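Local structure of aspartokinase (3L76) at residues R64-D67 with M68-T72; P118-L121 with E122-L125; V218-A221 with R222-I226; F289-I292 with A293-Q296; E499-S502 with S503-E506. The protein probably catalyses the ATP-dependent phosphorylation of the beta-carboxyl group of aspartate and binds lysine and threonine in its ACT-domain region. All blocks are in the same frame, centred on the assembly; numbering follows the deposited sequence.

All five contacts are short-range ones, each within a single helix or at one of its ends, and together they sample both halves of the enzyme. Contacts 1, 2 and 3 belong to the amino acid kinase region. Contact 1 faces the second subunit, and its centre is about 24 Å from that of contact 2. Contacts 2 and 3, about 9 Å apart at their nearest atoms, both pack against helix 154-166. Contacts 4 and 5 lie in two different ACT domains, with centres about 40 Å apart. The side chain of A293 in contact 4 is about 6 Å from a bound lysine, and that of D501 in contact 5 about 9 Å from a different one. Contacts 3 and 4 show two Schellman ends.

Contact 1 (R64-D67 with M68-T72); sequences REMD and MLLST
R64 to D67 hand their carbonyl oxygens to the amides of M68 to S71 in unbroken i to i+4 order, from M68 N to R64 O at 3.3 Å to S71 N to D67 O at 2.8 Å, the last bond being clearly bent at 137°. On one flank of this helical turn M66 and L70 lean across each other, with the methyl M66 CE set 3.4 Å from L70 CD1. M66 gets there by folding: its chain turns at both chi2 and chi3, which carries CE forward along the helix to L70. L69 CD1 is the looser neighbour of the same methyl, 4.4 Å from M66 CE. These residues form the start of helix 63-87 of the amino acid kinase fold, and M66 and L69 rest on A54 of helix 46-57. The neighbouring flank looks to the second subunit. There E65 and M68 run side by side in the same direction, with the methyl M68 CE beside E65 OE1, and that carboxylate oxygen takes a hydrogen bond from S94 OG of the second subunit. R64 NH2 also reaches across, to S94 O of that subunit, while its link to E65 within the helix is long, 3.9 Å from R64 NE to E65 OE2. One turn on, T72 OG1 donates to L69 O at 2.8 Å, and the same oxygen also receives T72 N. S71 OG is hydrogen-bonded to Q75 NE2.

Contact 2 (P118-L121 with E122-L125); sequences PDRL and EHHL
R120 meets H123 through the root of its side chain. CB lies at the edge of the imidazole, close to the ring plane, with R120 CB 3.3 Å from H123 ND1 and 3.5 Å from H123 CB. The next atom, R120 CG, is already looser at 4.1 Å from H123 ND1. Its chi1 of 80° puts CG between the backbone N and the carbonyl carbon, and bends at chi2 and chi3 lead the guanidinium away from H123, to end, as modelled, with D119 CB at its edge, in plane, 3.4 Å from R120 NE. The two side chains cross at about a right angle, with guanidinium and imidazole planes 49° apart. Beside them L121 and H124 point the same way, L121 CD2 lying 3.8 Å from H124 ND1. The turn is closed by L125 N, which donates to L121 O at 3.2 Å. On the inner side L125 touches I93 and L95 of strand 92-96, and the buried E122 lies against L95 and against L162 of helix 154-166. This is a single, weakly bonded helical turn, 121-125, joining strands 115-118 and 130-138 at the margin of the alpha/beta core of the amino acid kinase fold.

Contact 3 (V218-A221 with R222-I226); sequences VEIA and RNYGI
E219 and R222 slant across each other near the C-terminal end of helix 215-224, which finishes in a Schellman motif at G225. Their carboxylate and guanidinium planes are 47° apart, and E219 OE1 lies 4.4 Å from R222 NH2, well out of the guanidinium plane, so any attraction there is probably one of charge alone, with no N-H pointing at the oxygen. A water joins them instead, donating to E219 OE1 and accepting from R222 NH1 in the guanidinium plane. R222 turns the side of its guanidinium to its neighbour: NE at 3.1 Å and NH2 at 3.0 Å both give to N223 OD1, arriving from one face of the amide. That double grip should restrict rotation of both groups. The polar cluster extends further, since R222 also forms salt bridges with D200 and D262, and N223 ND2 binds D262 as well. E219 OE1 accepts from A363 N, which ties this kinase-region helix to an ACT domain. On another side, I220 and Y224 lie obliquely to one another, I220 CG2 being 4.0 Å from Y224 CD2; the ring presents its edge to I220 O. I220 itself packs on T157 and V160 of helix 154-166. At the C-terminal end, positive phi at G225 turns the chain back, and I226 N donates to A221 O at 2.9 Å, bringing I226 CB to 4.1 Å from A221 CB.

Contact 4 (F289-I292 with A293-Q296); sequences FRDI and AQQQ
D291 runs alongside Q294, the two side chains pointing the same way with carboxylate and amide planes only 22° apart. They occupy the final turn of helix 284-294 in an ACT domain, which closes with a Schellman motif where Q296 adopts positive phi. As modelled, D291 OD1 and Q294 OE1 are 3.6 Å apart. D291 OD2 has a weak, long ion pair with K287 one turn back. Q294 keeps its chain extended beyond CG, and CG passes 3.6 Å from R290 O, the oxygen that also accepts Q294 N. The inner side is largely apolar: I292 touches F316 of strand 311-318, with T330 of helix 323-333 as a further neighbour. F289 meets the ring of F548 with planes about 60° apart, so this helix leans on helix 543-552 of another ACT domain; bound threonine is about 7 Å from the F289 side chain. A293 N gives a sound bond to F289 O at 2.9 Å, whereas Q295 N makes two weak bonds, at 3.5 Å to D291 O and at 3.2 Å to I292 O. The Schellman end itself is held by Q296 N, which bonds to A293 O at 2.6 Å.

Contact 5 (E499-S502 with S503-E506); sequences EGDS and SQAE
Torsions aim two side chains, D501 and Q504, that share a flank by lying three residues apart on the helix: at D501 a chi1 of -69° places CG beside the backbone N, while at Q504 a chi1 of -167° puts CG opposite its own N and a trans chi2 keeps the rest extended. The outcome is a loose approach, with D501 OD1 4.5 Å from Q504 OE1 and Q504 CB 4.0 Å from D501 O. The pair belongs to the first turns of helix 499-512, the second helix of an ACT domain with its beta-alpha-beta-beta-alpha-beta order, which follows strand 490-498. Both side chains also touch I471, in the loop that follows the first helix of the domain, and a bound lysine lies about 9 Å from the D501 side chain. The two sides of the helix differ in what they meet. On the inner one, S502 rests on A445, V523 and K525, and A505 on I447, so that small side chains face the strands 437-453 and 520-533. E506, extended like Q504, has I521 and V523 of strand 520-533 as neighbours. S503 and Q504, by contrast, are exposed. Across 499-502 and 503-506 the hydrogen bonds are those of the backbone. A505 N reaches D501 O at 2.8 Å, and A505 CB, directed back at the preceding turn, sits over that carbonyl oxygen and the next one, S502 O. The latter accepts the amide of the following residue, E506 N, at 3.0 Å in a nearly straight bond of 171°.

Contact 1 (R64-D67 with M68-T72)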
loop_
_atom_site.group_PDB
_atom_site.type_symbol
_atom_site.label_atom_id
_atom_site.label_comp_id
_atom_site.label_asym_id
_atom_site.label_seq_id
_atom_site.Cartn_x
_atom_site.Cartn_y
_atom_site.Cartn_z
ATOM N N ARG A 64 10.722 9.162 -1.943
ATOM C CA ARG A 64 9.334 9.276 -2.384
ATOM C C ARG A 64 8.713 7.886 -2.422
ATOM O O ARG A 64 7.683 7.623 -1.791
ATOM C CB ARG A 64 9.245 9.926 -3.767
ATOM C CG ARG A 64 7.857 10.455 -4.105
ATOM C CD ARG A 64 7.767 11.022 -5.521
ATOM N NE ARG A 64 7.299 10.028 -6.484
ATOM C CZ ARG A 64 6.018 9.786 -6.763
ATOM N NH1 ARG A 64 5.052 10.466 -6.154
ATOM N NH2 ARG A 64 5.703 8.854 -7.649
ATOM N N GLU A 65 9.359 6.993 -3.163
ATOM C CA GLU A 65 8.936 5.603 -3.219
ATOM C C GLU A 65 8.885 4.987 -1.810
ATOM O O GLU A 65 7.972 4.212 -1.496
ATOM C CB GLU A 65 9.853 4.796 -4.153
ATOM C CG GLU A 65 10.166 5.495 -5.484
ATOM C CD GLU A 65 8.922 5.809 -6.312
ATOM O OE1 GLU A 65 7.845 5.250 -6.007
ATOM O OE2 GLU A 65 9.022 6.609 -7.271
ATOM N N MET A 66 9.846 5.347 -0.958
ATOM C CA MET A 66 9.898 4.785 0.393
ATOM C C MET A 66 8.678 5.171 1.226
ATOM O O MET A 66 8.114 4.333 1.928
ATOM C CB MET A 66 11.183 5.204 1.118
ATOM C CG MET A 66 12.465 4.611 0.542
ATOM S SD MET A 66 12.512 2.800 0.473
ATOM C CE MET A 66 12.045 2.314 2.136
ATOM N N ASP A 67 8.283 6.441 1.156
ATOM C CA ASP A 67 7.122 6.921 1.905
ATOM C C ASP A 67 5.843 6.174 1.518
ATOM O O ASP A 67 5.114 5.693 2.391
ATOM C CB ASP A 67 6.936 8.430 1.718
ATOM C CG ASP A 67 7.865 9.249 2.598
ATOM O OD1 ASP A 67 7.937 8.962 3.815
ATOM O OD2 ASP A 67 8.512 10.183 2.073
ATOM N N MET A 68 5.577 6.089 0.213
ATOM C CA MET A 68 4.469 5.287 -0.297
ATOM C C MET A 68 4.548 3.870 0.261
ATOM O O MET A 68 3.615 3.386 0.911
ATOM C CB MET A 68 4.485 5.238 -1.834
ATOM C CG MET A 68 3.468 4.245 -2.436
ATOM S SD MET A 68 3.450 4.175 -4.250
ATOM C CE MET A 68 5.209 4.328 -4.590
ATOM N N LEU A 69 5.674 3.211 0.005
ATOM C CA LEU A 69 5.887 1.850 0.471
ATOM C C LEU A 69 5.531 1.706 1.950
ATOM O O LEU A 69 4.703 0.876 2.333
ATOM C CB LEU A 69 7.338 1.449 0.237
ATOM C CG LEU A 69 7.653 -0.041 0.217
ATOM C CD1 LEU A 69 9.129 -0.220 -0.035
ATOM C CD2 LEU A 69 7.260 -0.688 1.527
ATOM N N LEU A 70 6.156 2.534 2.773
ATOM C CA LEU A 70 5.981 2.464 4.222
ATOM C C LEU A 70 4.551 2.820 4.636
ATOM O O LEU A 70 4.061 2.370 5.674
ATOM C CB LEU A 70 7.018 3.353 4.937
ATOM C CG LEU A 70 8.394 2.719 5.208
ATOM C CD1 LEU A 70 9.221 2.484 3.935
ATOM C CD2 LEU A 70 9.185 3.560 6.208
ATOM N N SER A 71 3.888 3.619 3.812
ATOM C CA SER A 71 2.498 3.995 4.053
ATOM C C SER A 71 1.527 2.821 3.989
ATOM O O SER A 71 0.450 2.879 4.584
ATOM C CB SER A 71 2.051 5.057 3.049
ATOM O OG SER A 71 0.665 4.936 2.787
ATOM N N THR A 72 1.893 1.764 3.265
ATOM C CA THR A 72 0.957 0.661 3.036
ATOM C C THR A 72 0.674 -0.163 4.290
ATOM O O THR A 72 -0.439 -0.682 4.457
ATOM C CB THR A 72 1.425 -0.284 1.920
ATOM O OG1 THR A 72 2.601 -0.977 2.348
ATOM C CG2 THR A 72 1.698 0.488 0.625
#

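Contact 2 (P118-L121 with E122-L125)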
loop_
_atom_site.group_PDB
_atom_site.type_symbol
_atom_site.label_atom_id
_atom_site.label_comp_id
_atom_site.label_asym_id
_atom_site.label_seq_id
_atom_site.Cartn_x
_atom_site.Cartn_y
_atom_site.Cartn_z
ATOM N N PRO A 118 -3.634 19.358 8.818
ATOM C CA PRO A 118 -4.906 18.621 8.886
ATOM C C PRO A 118 -6.137 19.413 8.439
ATOM O O PRO A 118 -6.037 20.614 8.223
ATOM C CB PRO A 118 -5.024 18.261 10.376
ATOM C CG PRO A 118 -3.599 18.163 10.837
ATOM C CD PRO A 118 -2.911 19.293 10.105
ATOM N N ASP A 119 -7.273 18.722 8.303
ATOM C CA ASP A 119 -8.541 19.332 7.913
ATOM C C ASP A 119 -9.680 19.043 8.905
ATOM O O ASP A 119 -9.622 19.421 10.079
ATOM C CB ASP A 119 -8.944 18.855 6.517
ATOM C CG ASP A 119 -8.012 19.358 5.430
ATOM O OD1 ASP A 119 -6.924 19.873 5.757
ATOM O OD2 ASP A 119 -8.374 19.236 4.239
ATOM N N ARG A 120 -10.721 18.362 8.417
ATOM C CA ARG A 120 -11.926 18.064 9.207
ATOM C C ARG A 120 -13.104 17.462 8.390
ATOM O O ARG A 120 -14.263 17.897 8.495
ATOM C CB ARG A 120 -12.404 19.317 9.929
ATOM C CG ARG A 120 -13.218 20.279 9.048
ATOM C CD ARG A 120 -12.418 20.887 7.895
ATOM N NE ARG A 120 -12.111 19.931 6.836
ATOM C CZ ARG A 120 -12.980 19.512 5.918
ATOM N NH1 ARG A 120 -14.230 19.959 5.926
ATOM N NH2 ARG A 120 -12.597 18.640 4.990
ATOM N N LEU A 121 -12.823 16.461 7.568
ATOM C CA LEU A 121 -13.916 15.661 7.042
ATOM C C LEU A 121 -14.233 14.665 8.135
ATOM O O LEU A 121 -15.213 13.934 8.052
ATOM C CB LEU A 121 -13.531 14.923 5.758
ATOM C CG LEU A 121 -14.536 14.761 4.592
ATOM C CD1 LEU A 121 -14.360 13.474 3.770
ATOM C CD2 LEU A 121 -16.025 15.082 4.856
ATOM N N GLU A 122 -13.394 14.635 9.166
ATOM C CA GLU A 122 -13.645 13.771 10.312
ATOM C C GLU A 122 -14.311 14.518 11.451
ATOM O O GLU A 122 -14.877 13.898 12.346
ATOM C CB GLU A 122 -12.368 13.123 10.812
ATOM C CG GLU A 122 -11.403 14.090 11.411
ATOM C CD GLU A 122 -10.147 14.146 10.616
ATOM O OE1 GLU A 122 -9.083 13.847 11.187
ATOM O OE2 GLU A 122 -10.234 14.460 9.411
ATOM N N HIS A 123 -14.227 15.843 11.436
ATOM C CA HIS A 123 -15.110 16.630 12.280
ATOM C C HIS A 123 -16.544 16.216 11.911
ATOM O O HIS A 123 -17.407 16.063 12.774
ATOM C CB HIS A 123 -14.899 18.129 12.048
ATOM C CG HIS A 123 -14.286 18.844 13.211
ATOM N ND1 HIS A 123 -13.090 19.523 13.121
ATOM C CD2 HIS A 123 -14.706 18.992 14.490
ATOM C CE1 HIS A 123 -12.799 20.057 14.294
ATOM N NE2 HIS A 123 -13.762 19.749 15.143
ATOM N N HIS A 124 -16.783 16.015 10.618
ATOM C CA HIS A 124 -18.064 15.504 10.133
ATOM C C HIS A 124 -18.348 14.057 10.558
ATOM O O HIS A 124 -19.341 13.780 11.235
ATOM C CB HIS A 124 -18.145 15.634 8.610
ATOM C CG HIS A 124 -19.211 14.787 7.989
ATOM N ND1 HIS A 124 -18.946 13.863 7.001
ATOM C CD2 HIS A 124 -20.542 14.711 8.228
ATOM C CE1 HIS A 124 -20.069 13.259 6.653
ATOM N NE2 HIS A 124 -21.052 13.753 7.385
ATOM N N LEU A 125 -17.479 13.133 10.163
ATOM C CA LEU A 125 -17.677 11.717 10.494
ATOM C C LEU A 125 -17.656 11.501 12.010
ATOM O O LEU A 125 -17.941 10.409 12.502
ATOM C CB LEU A 125 -16.661 10.820 9.751
ATOM C CG LEU A 125 -16.849 10.933 8.220
ATOM C CD1 LEU A 125 -15.592 10.683 7.423
ATOM C CD2 LEU A 125 -17.966 10.041 7.722
#

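Contact 3 (V218-A221 with R222-I226)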
loop_
_atom_site.group_PDB
_atom_site.type_symbol
_atom_site.label_atom_id
_atom_site.label_comp_id
_atom_site.label_asym_id
_atom_site.label_seq_id
_atom_site.Cartn_x
_atom_site.Cartn_y
_atom_site.Cartn_z
ATOM N N VAL A 218 6.464 15.267 21.676
ATOM C CA VAL A 218 6.321 15.878 22.989
ATOM C C VAL A 218 6.529 17.394 22.896
ATOM O O VAL A 218 5.878 18.152 23.608
ATOM C CB VAL A 218 7.214 15.205 24.066
ATOM C CG1 VAL A 218 8.552 14.869 23.501
ATOM C CG2 VAL A 218 7.362 16.104 25.273
ATOM N N GLU A 219 7.395 17.822 21.977
ATOM C CA GLU A 219 7.644 19.238 21.746
ATOM C C GLU A 219 6.466 19.941 21.063
ATOM O O GLU A 219 6.195 21.118 21.316
ATOM C CB GLU A 219 8.930 19.430 20.944
ATOM C CG GLU A 219 9.194 20.865 20.473
ATOM C CD GLU A 219 10.544 20.979 19.793
ATOM O OE1 GLU A 219 11.567 21.162 20.506
ATOM O OE2 GLU A 219 10.585 20.850 18.551
ATOM N N ILE A 220 5.766 19.230 20.189
ATOM C CA ILE A 220 4.570 19.797 19.569
ATOM C C ILE A 220 3.494 19.936 20.636
ATOM O O ILE A 220 2.875 20.987 20.746
ATOM C CB ILE A 220 4.090 18.970 18.372
ATOM C CG1 ILE A 220 5.011 19.213 17.176
ATOM C CG2 ILE A 220 2.673 19.360 17.982
ATOM C CD1 ILE A 220 4.930 18.114 16.149
ATOM N N ALA A 221 3.322 18.898 21.452
ATOM C CA ALA A 221 2.370 18.933 22.560
ATOM C C ALA A 221 2.629 20.108 23.502
ATOM O O ALA A 221 1.699 20.843 23.858
ATOM C CB ALA A 221 2.371 17.625 23.333
ATOM N N ARG A 222 3.883 20.297 23.903
ATOM C CA ARG A 222 4.207 21.422 24.769
ATOM C C ARG A 222 3.777 22.725 24.114
ATOM O O ARG A 222 3.183 23.587 24.764
ATOM C CB ARG A 222 5.710 21.503 25.093
ATOM C CG ARG A 222 6.068 22.658 26.054
ATOM C CD ARG A 222 7.553 23.055 26.012
ATOM N NE ARG A 222 7.920 23.654 24.735
ATOM C CZ ARG A 222 9.089 23.466 24.129
ATOM N NH1 ARG A 222 10.004 22.678 24.678
ATOM N NH2 ARG A 222 9.337 24.044 22.962
ATOM N N ASN A 223 4.083 22.874 22.830
ATOM C CA ASN A 223 3.821 24.140 22.154
ATOM C C ASN A 223 2.340 24.457 21.921
ATOM O O ASN A 223 1.986 25.621 21.770
ATOM C CB ASN A 223 4.586 24.234 20.840
ATOM C CG ASN A 223 6.085 24.462 21.030
ATOM O OD1 ASN A 223 6.577 24.759 22.128
ATOM N ND2 ASN A 223 6.818 24.331 19.943
ATOM N N TYR A 224 1.488 23.433 21.891
ATOM C CA TYR A 224 0.053 23.647 21.701
ATOM C C TYR A 224 -0.754 23.248 22.928
ATOM O O TYR A 224 -1.971 23.146 22.879
ATOM C CB TYR A 224 -0.448 22.949 20.432
ATOM C CG TYR A 224 0.179 23.520 19.180
ATOM C CD1 TYR A 224 -0.437 24.542 18.467
ATOM C CD2 TYR A 224 1.400 23.063 18.733
ATOM C CE1 TYR A 224 0.150 25.071 17.333
ATOM C CE2 TYR A 224 1.996 23.591 17.613
ATOM C CZ TYR A 224 1.375 24.590 16.919
ATOM O OH TYR A 224 1.980 25.098 15.795
ATOM N N GLY A 225 -0.058 23.036 24.037
ATOM C CA GLY A 225 -0.709 22.773 25.305
ATOM C C GLY A 225 -1.552 21.523 25.273
ATOM O O GLY A 225 -2.634 21.481 25.844
ATOM N N ILE A 226 -1.051 20.493 24.608
ATOM C CA ILE A 226 -1.785 19.242 24.512
ATOM C C ILE A 226 -1.352 18.258 25.596
ATOM O O ILE A 226 -0.220 17.774 25.597
ATOM C CB ILE A 226 -1.620 18.588 23.125
ATOM C CG1 ILE A 226 -1.851 19.612 22.012
ATOM C CG2 ILE A 226 -2.574 17.404 22.981
ATOM C CD1 ILE A 226 -3.288 20.022 21.865
HETATM O O HOH W 1 12.758 22.746 23.076
#

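Contact 4 (F289-I292 with A293-Q296)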
loop_
_atom_site.group_PDB
_atom_site.type_symbol
_atom_site.label_atom_id
_atom_site.label_comp_id
_atom_site.label_asym_id
_atom_site.label_seq_id
_atom_site.Cartn_x
_atom_site.Cartn_y
_atom_site.Cartn_z
ATOM N N PHE A 289 30.677 23.848 45.115
ATOM C CA PHE A 289 29.276 24.166 44.956
ATOM C C PHE A 289 28.502 23.937 46.244
ATOM O O PHE A 289 27.489 24.585 46.485
ATOM C CB PHE A 289 28.671 23.413 43.756
ATOM C CG PHE A 289 29.275 23.816 42.433
ATOM C CD1 PHE A 289 28.912 25.012 41.822
ATOM C CD2 PHE A 289 30.216 23.014 41.811
ATOM C CE1 PHE A 289 29.471 25.394 40.608
ATOM C CE2 PHE A 289 30.783 23.388 40.595
ATOM C CZ PHE A 289 30.410 24.580 39.993
ATOM N N ARG A 290 28.988 23.030 47.082
ATOM C CA ARG A 290 28.377 22.860 48.390
ATOM C C ARG A 290 28.430 24.180 49.155
ATOM O O ARG A 290 27.403 24.670 49.615
ATOM C CB ARG A 290 29.044 21.742 49.185
ATOM C CG ARG A 290 28.579 20.337 48.832
ATOM C CD ARG A 290 28.950 19.371 49.945
ATOM N NE ARG A 290 30.342 19.544 50.353
ATOM C CZ ARG A 290 31.287 18.618 50.221
ATOM N NH1 ARG A 290 30.992 17.430 49.707
ATOM N NH2 ARG A 290 32.527 18.879 50.613
ATOM N N ASP A 291 29.620 24.770 49.267
ATOM C CA ASP A 291 29.768 26.017 50.006
ATOM C C ASP A 291 28.970 27.149 49.374
ATOM O O ASP A 291 28.283 27.887 50.076
ATOM C CB ASP A 291 31.239 26.416 50.161
ATOM C CG ASP A 291 32.047 25.399 50.945
ATOM O OD1 ASP A 291 31.442 24.566 51.652
ATOM O OD2 ASP A 291 33.293 25.435 50.850
ATOM N N ILE A 292 29.047 27.289 48.053
ATOM C CA ILE A 292 28.240 28.293 47.365
ATOM C C ILE A 292 26.747 28.162 47.687
ATOM O O ILE A 292 26.046 29.163 47.877
ATOM C CB ILE A 292 28.444 28.249 45.851
ATOM C CG1 ILE A 292 29.895 28.561 45.506
ATOM C CG2 ILE A 292 27.497 29.230 45.143
ATOM C CD1 ILE A 292 30.248 28.348 44.043
ATOM N N ALA A 293 26.264 26.930 47.768
ATOM C CA ALA A 293 24.847 26.708 48.014
ATOM C C ALA A 293 24.468 27.067 49.443
ATOM O O ALA A 293 23.336 27.474 49.713
ATOM C CB ALA A 293 24.474 25.275 47.693
ATOM N N GLN A 294 25.419 26.917 50.363
ATOM C CA GLN A 294 25.211 27.326 51.749
ATOM C C GLN A 294 24.902 28.821 51.877
ATOM O O GLN A 294 24.227 29.239 52.809
ATOM C CB GLN A 294 26.413 26.955 52.615
ATOM C CG GLN A 294 26.487 25.481 52.996
ATOM C CD GLN A 294 27.752 25.147 53.776
ATOM O OE1 GLN A 294 28.754 25.856 53.689
ATOM N NE2 GLN A 294 27.708 24.058 54.538
ATOM N N GLN A 295 25.398 29.619 50.941
ATOM C CA GLN A 295 24.982 31.012 50.820
ATOM C C GLN A 295 23.621 31.190 50.126
ATOM O O GLN A 295 23.167 32.317 49.925
ATOM C CB GLN A 295 26.033 31.811 50.059
ATOM C CG GLN A 295 27.370 31.875 50.746
ATOM C CD GLN A 295 27.259 32.350 52.181
ATOM O OE1 GLN A 295 27.748 31.691 53.103
ATOM N NE2 GLN A 295 26.604 33.495 52.381
ATOM N N GLN A 296 22.975 30.084 49.770
ATOM C CA GLN A 296 21.706 30.128 49.051
ATOM C C GLN A 296 21.858 30.821 47.702
ATOM O O GLN A 296 20.973 31.585 47.294
ATOM C CB GLN A 296 20.646 30.879 49.841
ATOM C CG GLN A 296 20.263 30.280 51.152
ATOM C CD GLN A 296 19.418 31.239 51.941
ATOM O OE1 GLN A 296 18.266 31.496 51.594
ATOM N NE2 GLN A 296 19.992 31.803 52.994
#

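Contact 5 (E499-S502 with S503-E506)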
loop_
_atom_site.group_PDB
_atom_site.type_symbol
_atom_site.label_atom_id
_atom_site.label_comp_id
_atom_site.label_asym_id
_atom_site.label_seq_id
_atom_site.Cartn_x
_atom_site.Cartn_y
_atom_site.Cartn_z
ATOM N N GLU A 499 31.529 5.957 19.654
ATOM C CA GLU A 499 32.822 5.289 19.459
ATOM C C GLU A 499 33.062 4.829 18.016
ATOM O O GLU A 499 34.191 4.822 17.542
ATOM C CB GLU A 499 32.964 4.104 20.413
ATOM C CG GLU A 499 32.879 4.478 21.872
ATOM C CD GLU A 499 33.337 3.360 22.796
ATOM O OE1 GLU A 499 33.715 2.282 22.291
ATOM O OE2 GLU A 499 33.321 3.564 24.031
ATOM N N GLY A 500 31.997 4.438 17.327
ATOM C CA GLY A 500 32.081 4.106 15.918
ATOM C C GLY A 500 32.612 5.224 15.045
ATOM O O GLY A 500 33.248 4.972 14.028
ATOM N N ASP A 501 32.356 6.464 15.444
ATOM C CA ASP A 501 32.765 7.624 14.661
ATOM C C ASP A 501 34.101 8.197 15.138
ATOM O O ASP A 501 34.671 9.082 14.502
ATOM C CB ASP A 501 31.680 8.700 14.703
ATOM C CG ASP A 501 30.434 8.296 13.958
ATOM O OD1 ASP A 501 30.563 7.674 12.887
ATOM O OD2 ASP A 501 29.326 8.606 14.437
ATOM N N SER A 502 34.581 7.687 16.266
ATOM C CA SER A 502 35.847 8.108 16.875
ATOM C C SER A 502 36.964 8.343 15.867
ATOM O O SER A 502 37.452 9.459 15.697
ATOM C CB SER A 502 36.315 7.040 17.861
ATOM O OG SER A 502 36.618 7.608 19.113
ATOM N N SER A 503 37.369 7.262 15.214
ATOM C CA SER A 503 38.481 7.289 14.283
ATOM C C SER A 503 38.272 8.251 13.128
ATOM O O SER A 503 39.134 9.076 12.855
ATOM C CB SER A 503 38.753 5.883 13.753
ATOM O OG SER A 503 39.153 5.031 14.810
ATOM N N GLN A 504 37.141 8.143 12.437
ATOM C CA GLN A 504 36.884 9.035 11.315
ATOM C C GLN A 504 36.897 10.498 11.757
ATOM O O GLN A 504 37.422 11.361 11.060
ATOM C CB GLN A 504 35.577 8.689 10.625
ATOM C CG GLN A 504 35.412 9.365 9.267
ATOM C CD GLN A 504 33.988 9.280 8.729
ATOM O OE1 GLN A 504 33.110 8.669 9.341
ATOM N NE2 GLN A 504 33.756 9.903 7.586
ATOM N N ALA A 505 36.335 10.773 12.927
ATOM C CA ALA A 505 36.360 12.124 13.468
ATOM C C ALA A 505 37.787 12.643 13.635
ATOM O O ALA A 505 38.125 13.728 13.162
ATOM C CB ALA A 505 35.612 12.179 14.783
ATOM N N GLU A 506 38.622 11.869 14.315
ATOM C CA GLU A 506 40.021 12.241 14.503
ATOM C C GLU A 506 40.693 12.477 13.156
ATOM O O GLU A 506 41.394 13.465 12.943
ATOM C CB GLU A 506 40.746 11.147 15.273
ATOM C CG GLU A 506 42.226 11.372 15.431
ATOM C CD GLU A 506 42.900 10.276 16.244
ATOM O OE1 GLU A 506 43.824 10.599 17.019
ATOM O OE2 GLU A 506 42.508 9.095 16.112
#